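Local coordinates for protein RNA-directed RNA polymerase (Infectious pancreatic necrosis virus, PDB 3ZED) that copies the RNA genome of a double-stranded RNA birnavirus as an RNA-dependent RNA polymerase and probably also becomes covalently attached to the genomic RNA, at residues B[100-112]-B[455-467]. Residues are numbered along the deposited sequence; the frame is centred on the assembly and turned at random.
Sequences TAFYPKYYPFHKP and SSCLLMNLQLKTY
A tight β-hairpin, strands 456-459 and 462-465 joined by a type II' turn from L459 to L462, presses its tip against the extended connection 104-108 and is pinned there by one antiparallel bridge. Y106 and M460 form its hydrogen-bonded pair: Y106 N gives a nearly straight bond to M460 O at 2.8 Å (166° at the hydrogen), and M460 N returns one to Y106 O at 2.7 Å, more bent at 136°. Beside the first, K105 CA adds a weaker CA-H...O contact to the same M460 O, 3.3 Å away.

Y107 lies flat on the turn. Its CG stands anti to its own carbonyl carbon (chi1 -71°), which brings the ring back over M460; M460 CA sits over the ring centre as a CH-pi contact, 3.8 Å from the centroid. M460 CB comes within 3.5 Å of Y107 CE2, while SD reaches the ring obliquely, a Met-aromatic contact. P45 of helix 45-54 and Y164 of helix 164-179 also touch both Y107 and M460.

L458 points its side chain at the connection, and its CD2 meets both P104 CB at 3.7 Å and Y106 CB. The Y106 ring, leaning on F303 of strand 299-310, turns its edge to L458 O. Strand 456-459 pairs in parallel with 299-310 in a mixed sheet, and the connection 104-108 passes the tip of the hairpin. Q463 brings NE2 up to P104 CD, 4.0 Å away, the two side chains crossing at about a right angle, while its OE1 takes a hydrogen bond from R63. P104 also neighbours I252 of the predicted GTP-binding segment. At the turn, K105 CG rests on N461 CB.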
loop_
_atom_site.group_PDB
_atom_site.type_symbol
_atom_site.label_atom_id
_atom_site.label_comp_id
_atom_site.label_asym_id
_atom_site.label_seq_id
_atom_site.Cartn_x
_atom_site.Cartn_y
_atom_site.Cartn_z
ATOM N N THR B 100 1.627 7.450 -36.906
ATOM C CA THR B 100 2.569 6.343 -36.736
ATOM C C THR B 100 2.545 5.935 -35.263
ATOM O O THR B 100 1.992 6.661 -34.435
ATOM C CB THR B 100 3.961 6.749 -37.227
ATOM O OG1 THR B 100 4.364 7.939 -36.554
ATOM C CG2 THR B 100 4.004 6.976 -38.738
ATOM N N ALA B 101 3.106 4.773 -34.936
ATOM C CA ALA B 101 3.111 4.279 -33.564
ATOM C C ALA B 101 4.492 3.786 -33.142
ATOM O O ALA B 101 5.396 3.665 -33.980
ATOM C CB ALA B 101 2.091 3.162 -33.415
ATOM N N PHE B 102 4.654 3.505 -31.838
ATOM C CA PHE B 102 5.904 2.991 -31.306
ATOM C C PHE B 102 5.667 1.940 -30.225
ATOM O O PHE B 102 4.710 2.047 -29.448
ATOM C CB PHE B 102 6.789 4.135 -30.764
ATOM C CG PHE B 102 6.332 4.777 -29.468
ATOM C CD1 PHE B 102 5.455 5.856 -29.480
ATOM C CD2 PHE B 102 6.806 4.319 -28.234
ATOM C CE1 PHE B 102 5.036 6.444 -28.281
ATOM C CE2 PHE B 102 6.385 4.915 -27.034
ATOM C CZ PHE B 102 5.505 5.968 -27.065
ATOM N N TYR B 103 6.578 0.955 -30.148
ATOM C CA TYR B 103 6.556 -0.051 -29.086
ATOM C C TYR B 103 7.331 0.492 -27.899
ATOM O O TYR B 103 8.501 0.846 -28.057
ATOM C CB TYR B 103 7.115 -1.397 -29.552
ATOM C CG TYR B 103 6.217 -2.062 -30.563
ATOM C CD1 TYR B 103 5.040 -2.693 -30.171
ATOM C CD2 TYR B 103 6.533 -2.051 -31.917
ATOM C CE1 TYR B 103 4.195 -3.286 -31.103
ATOM C CE2 TYR B 103 5.701 -2.657 -32.858
ATOM C CZ TYR B 103 4.532 -3.274 -32.445
ATOM O OH TYR B 103 3.705 -3.879 -33.356
ATOM N N PRO B 104 6.695 0.631 -26.717
ATOM C CA PRO B 104 7.427 1.169 -25.558
ATOM C C PRO B 104 8.504 0.196 -25.052
ATOM O O PRO B 104 8.399 -1.031 -25.228
ATOM C CB PRO B 104 6.324 1.397 -24.536
ATOM C CG PRO B 104 5.286 0.366 -24.870
ATOM C CD PRO B 104 5.304 0.273 -26.358
ATOM N N LYS B 105 9.574 0.765 -24.480
ATOM C CA LYS B 105 10.727 0.023 -23.979
ATOM C C LYS B 105 11.131 0.573 -22.626
ATOM O O LYS B 105 11.298 1.791 -22.478
ATOM C CB LYS B 105 11.903 0.091 -24.980
ATOM C CG LYS B 105 11.674 -0.711 -26.257
ATOM C CD LYS B 105 12.617 -0.311 -27.365
ATOM C CE LYS B 105 12.201 -0.910 -28.678
ATOM N NZ LYS B 105 13.188 -0.606 -29.740
ATOM N N TYR B 106 11.263 -0.317 -21.627
ATOM C CA TYR B 106 11.623 0.101 -20.288
ATOM C C TYR B 106 12.775 -0.752 -19.796
ATOM O O TYR B 106 12.617 -1.947 -19.582
ATOM C CB TYR B 106 10.406 0.054 -19.341
ATOM C CG TYR B 106 10.759 0.275 -17.882
ATOM C CD1 TYR B 106 11.311 1.478 -17.455
ATOM C CD2 TYR B 106 10.588 -0.737 -16.940
ATOM C CE1 TYR B 106 11.682 1.673 -16.126
ATOM C CE2 TYR B 106 10.930 -0.547 -15.602
ATOM C CZ TYR B 106 11.477 0.661 -15.198
ATOM O OH TYR B 106 11.838 0.869 -13.885
ATOM N N TYR B 107 13.947 -0.126 -19.644
ATOM C CA TYR B 107 15.164 -0.796 -19.209
ATOM C C TYR B 107 15.611 -0.222 -17.867
ATOM O O TYR B 107 16.334 0.774 -17.835
ATOM C CB TYR B 107 16.258 -0.676 -20.290
ATOM C CG TYR B 107 15.985 -1.518 -21.519
ATOM C CD1 TYR B 107 15.220 -1.024 -22.573
ATOM C CD2 TYR B 107 16.517 -2.796 -21.646
ATOM C CE1 TYR B 107 14.974 -1.794 -23.714
ATOM C CE2 TYR B 107 16.317 -3.556 -22.800
ATOM C CZ TYR B 107 15.513 -3.066 -23.817
ATOM O OH TYR B 107 15.282 -3.843 -24.932
ATOM N N PRO B 108 15.125 -0.795 -16.745
ATOM C CA PRO B 108 15.496 -0.252 -15.426
ATOM C C PRO B 108 16.928 -0.560 -15.031
ATOM O O PRO B 108 17.502 -1.545 -15.493
ATOM C CB PRO B 108 14.530 -0.958 -14.472
ATOM C CG PRO B 108 14.221 -2.250 -15.131
ATOM C CD PRO B 108 14.222 -1.962 -16.613
ATOM N N PHE B 109 17.491 0.273 -14.154
ATOM C CA PHE B 109 18.830 0.065 -13.623
ATOM C C PHE B 109 18.748 -0.877 -12.447
ATOM O O PHE B 109 17.787 -0.861 -11.686
ATOM C CB PHE B 109 19.501 1.397 -13.214
ATOM C CG PHE B 109 19.892 2.267 -14.391
ATOM C CD1 PHE B 109 21.104 2.077 -15.050
ATOM C CD2 PHE B 109 19.043 3.272 -14.845
ATOM C CE1 PHE B 109 21.452 2.867 -16.152
ATOM C CE2 PHE B 109 19.394 4.064 -15.949
ATOM C CZ PHE B 109 20.593 3.854 -16.595
ATOM N N HIS B 110 19.748 -1.715 -12.324
ATOM C CA HIS B 110 19.877 -2.680 -11.252
ATOM C C HIS B 110 21.195 -2.376 -10.586
ATOM O O HIS B 110 22.242 -2.489 -11.227
ATOM C CB HIS B 110 19.791 -4.104 -11.826
ATOM C CG HIS B 110 18.467 -4.407 -12.455
ATOM N ND1 HIS B 110 18.275 -4.316 -13.818
ATOM C CD2 HIS B 110 17.297 -4.764 -11.877
ATOM C CE1 HIS B 110 17.010 -4.643 -14.031
ATOM N NE2 HIS B 110 16.386 -4.934 -12.898
ATOM N N LYS B 111 21.153 -1.853 -9.347
ATOM C CA LYS B 111 22.388 -1.493 -8.654
ATOM C C LYS B 111 22.418 -2.060 -7.221
ATOM O O LYS B 111 21.397 -2.035 -6.544
ATOM C CB LYS B 111 22.620 0.040 -8.629
ATOM C CG LYS B 111 22.745 0.734 -9.986
ATOM C CD LYS B 111 24.021 0.377 -10.775
ATOM C CE LYS B 111 23.891 0.847 -12.207
ATOM N NZ LYS B 111 24.998 0.352 -13.049
ATOM N N PRO B 112 23.586 -2.546 -6.737
ATOM C CA PRO B 112 24.854 -2.688 -7.474
ATOM C C PRO B 112 24.727 -3.759 -8.555
ATOM O O PRO B 112 23.758 -4.526 -8.555
ATOM C CB PRO B 112 25.849 -3.082 -6.376
ATOM C CG PRO B 112 25.020 -3.773 -5.337
ATOM C CD PRO B 112 23.684 -3.085 -5.365
ATOM N N SER B 455 -3.738 -7.996 -15.491
ATOM C CA SER B 455 -3.563 -7.259 -16.735
ATOM C C SER B 455 -2.127 -7.472 -17.248
ATOM O O SER B 455 -1.783 -8.630 -17.476
ATOM C CB SER B 455 -3.952 -5.788 -16.573
ATOM O OG SER B 455 -3.001 -5.011 -15.872
ATOM N N SER B 456 -1.294 -6.422 -17.448
ATOM C CA SER B 456 0.053 -6.653 -17.995
ATOM C C SER B 456 1.094 -5.676 -17.466
ATOM O O SER B 456 0.754 -4.694 -16.790
ATOM C CB SER B 456 0.030 -6.598 -19.527
ATOM O OG SER B 456 -0.251 -5.308 -20.052
ATOM N N CYS B 457 2.375 -5.960 -17.773
ATOM C CA CYS B 457 3.501 -5.125 -17.358
ATOM C C CYS B 457 4.552 -5.038 -18.487
ATOM O O CYS B 457 4.458 -5.766 -19.463
ATOM C CB CYS B 457 4.111 -5.621 -16.047
ATOM S SG CYS B 457 4.824 -7.282 -16.148
ATOM N N LEU B 458 5.507 -4.103 -18.365
ATOM C CA LEU B 458 6.555 -3.883 -19.348
ATOM C C LEU B 458 7.927 -4.009 -18.716
ATOM O O LEU B 458 8.235 -3.334 -17.731
ATOM C CB LEU B 458 6.403 -2.483 -20.011
ATOM C CG LEU B 458 7.370 -2.140 -21.180
ATOM C CD1 LEU B 458 7.135 -3.025 -22.396
ATOM C CD2 LEU B 458 7.272 -0.689 -21.569
ATOM N N LEU B 459 8.769 -4.840 -19.336
ATOM C CA LEU B 459 10.159 -5.069 -18.932
ATOM C C LEU B 459 10.941 -5.250 -20.202
ATOM O O LEU B 459 10.614 -6.139 -20.985
ATOM C CB LEU B 459 10.299 -6.280 -17.983
ATOM C CG LEU B 459 11.661 -6.440 -17.337
ATOM C CD1 LEU B 459 11.842 -5.444 -16.192
ATOM C CD2 LEU B 459 11.872 -7.865 -16.855
ATOM N N MET B 460 11.954 -4.383 -20.429
ATOM C CA MET B 460 12.739 -4.305 -21.681
ATOM C C MET B 460 11.727 -3.926 -22.777
ATOM O O MET B 460 10.951 -2.985 -22.564
ATOM C CB MET B 460 13.533 -5.598 -21.977
ATOM C CG MET B 460 14.472 -5.986 -20.857
ATOM S SD MET B 460 15.608 -7.283 -21.356
ATOM C CE MET B 460 15.723 -8.166 -19.922
ATOM N N ASN B 461 11.666 -4.683 -23.881
ATOM C CA ASN B 461 10.699 -4.481 -24.958
ATOM C C ASN B 461 9.566 -5.545 -24.845
ATOM O O ASN B 461 8.819 -5.734 -25.800
ATOM C CB ASN B 461 11.421 -4.552 -26.329
ATOM C CG ASN B 461 11.945 -5.922 -26.712
ATOM O OD1 ASN B 461 12.016 -6.852 -25.901
ATOM N ND2 ASN B 461 12.306 -6.091 -27.979
ATOM N N LEU B 462 9.452 -6.233 -23.673
ATOM C CA LEU B 462 8.492 -7.323 -23.460
ATOM C C LEU B 462 7.256 -6.902 -22.669
ATOM O O LEU B 462 7.360 -6.411 -21.539
ATOM C CB LEU B 462 9.158 -8.532 -22.750
ATOM C CG LEU B 462 10.401 -9.160 -23.406
ATOM C CD1 LEU B 462 11.008 -10.185 -22.510
ATOM C CD2 LEU B 462 10.078 -9.818 -24.753
ATOM N N GLN B 463 6.074 -7.158 -23.265
ATOM C CA GLN B 463 4.784 -6.911 -22.620
ATOM C C GLN B 463 4.334 -8.243 -22.047
ATOM O O GLN B 463 3.981 -9.176 -22.784
ATOM C CB GLN B 463 3.781 -6.291 -23.591
ATOM C CG GLN B 463 4.105 -4.828 -23.851
ATOM C CD GLN B 463 3.303 -4.239 -24.971
ATOM O OE1 GLN B 463 2.105 -4.511 -25.121
ATOM N NE2 GLN B 463 3.955 -3.413 -25.780
ATOM N N LEU B 464 4.491 -8.360 -20.725
ATOM C CA LEU B 464 4.229 -9.589 -19.980
ATOM C C LEU B 464 2.911 -9.559 -19.259
ATOM O O LEU B 464 2.465 -8.498 -18.861
ATOM C CB LEU B 464 5.358 -9.822 -18.952
ATOM C CG LEU B 464 6.780 -9.769 -19.520
ATOM C CD1 LEU B 464 7.811 -9.760 -18.415
ATOM C CD2 LEU B 464 7.019 -10.872 -20.583
ATOM N N LYS B 465 2.312 -10.734 -19.053
ATOM C CA LYS B 465 1.097 -10.880 -18.266
ATOM C C LYS B 465 1.400 -10.599 -16.797
ATOM O O LYS B 465 2.486 -10.949 -16.318
ATOM C CB LYS B 465 0.554 -12.325 -18.420
ATOM C CG LYS B 465 -0.817 -12.562 -17.790
ATOM C CD LYS B 465 -1.912 -11.829 -18.594
ATOM C CE LYS B 465 -3.232 -11.921 -17.890
ATOM N NZ LYS B 465 -4.256 -11.104 -18.571
ATOM N N THR B 466 0.459 -9.957 -16.094
ATOM C CA THR B 466 0.525 -9.763 -14.648
ATOM C C THR B 466 -0.426 -10.804 -14.038
ATOM O O THR B 466 -1.549 -10.979 -14.526
ATOM C CB THR B 466 0.173 -8.323 -14.242
ATOM O OG1 THR B 466 1.137 -7.441 -14.810
ATOM C CG2 THR B 466 0.156 -8.120 -12.711
ATOM N N TYR B 467 0.041 -11.528 -13.017
ATOM C CA TYR B 467 -0.792 -12.478 -12.273
ATOM C C TYR B 467 -1.129 -11.824 -10.903
ATOM O O TYR B 467 -0.222 -11.483 -10.134
ATOM C CB TYR B 467 -0.107 -13.848 -12.136
ATOM C CG TYR B 467 0.058 -14.561 -13.472
ATOM C CD1 TYR B 467 1.189 -14.354 -14.264
ATOM C CD2 TYR B 467 -0.929 -15.415 -13.956
ATOM C CE1 TYR B 467 1.351 -15.010 -15.491
ATOM C CE2 TYR B 467 -0.774 -16.085 -15.180
ATOM C CZ TYR B 467 0.367 -15.871 -15.952
ATOM O OH TYR B 467 0.548 -16.516 -17.168
#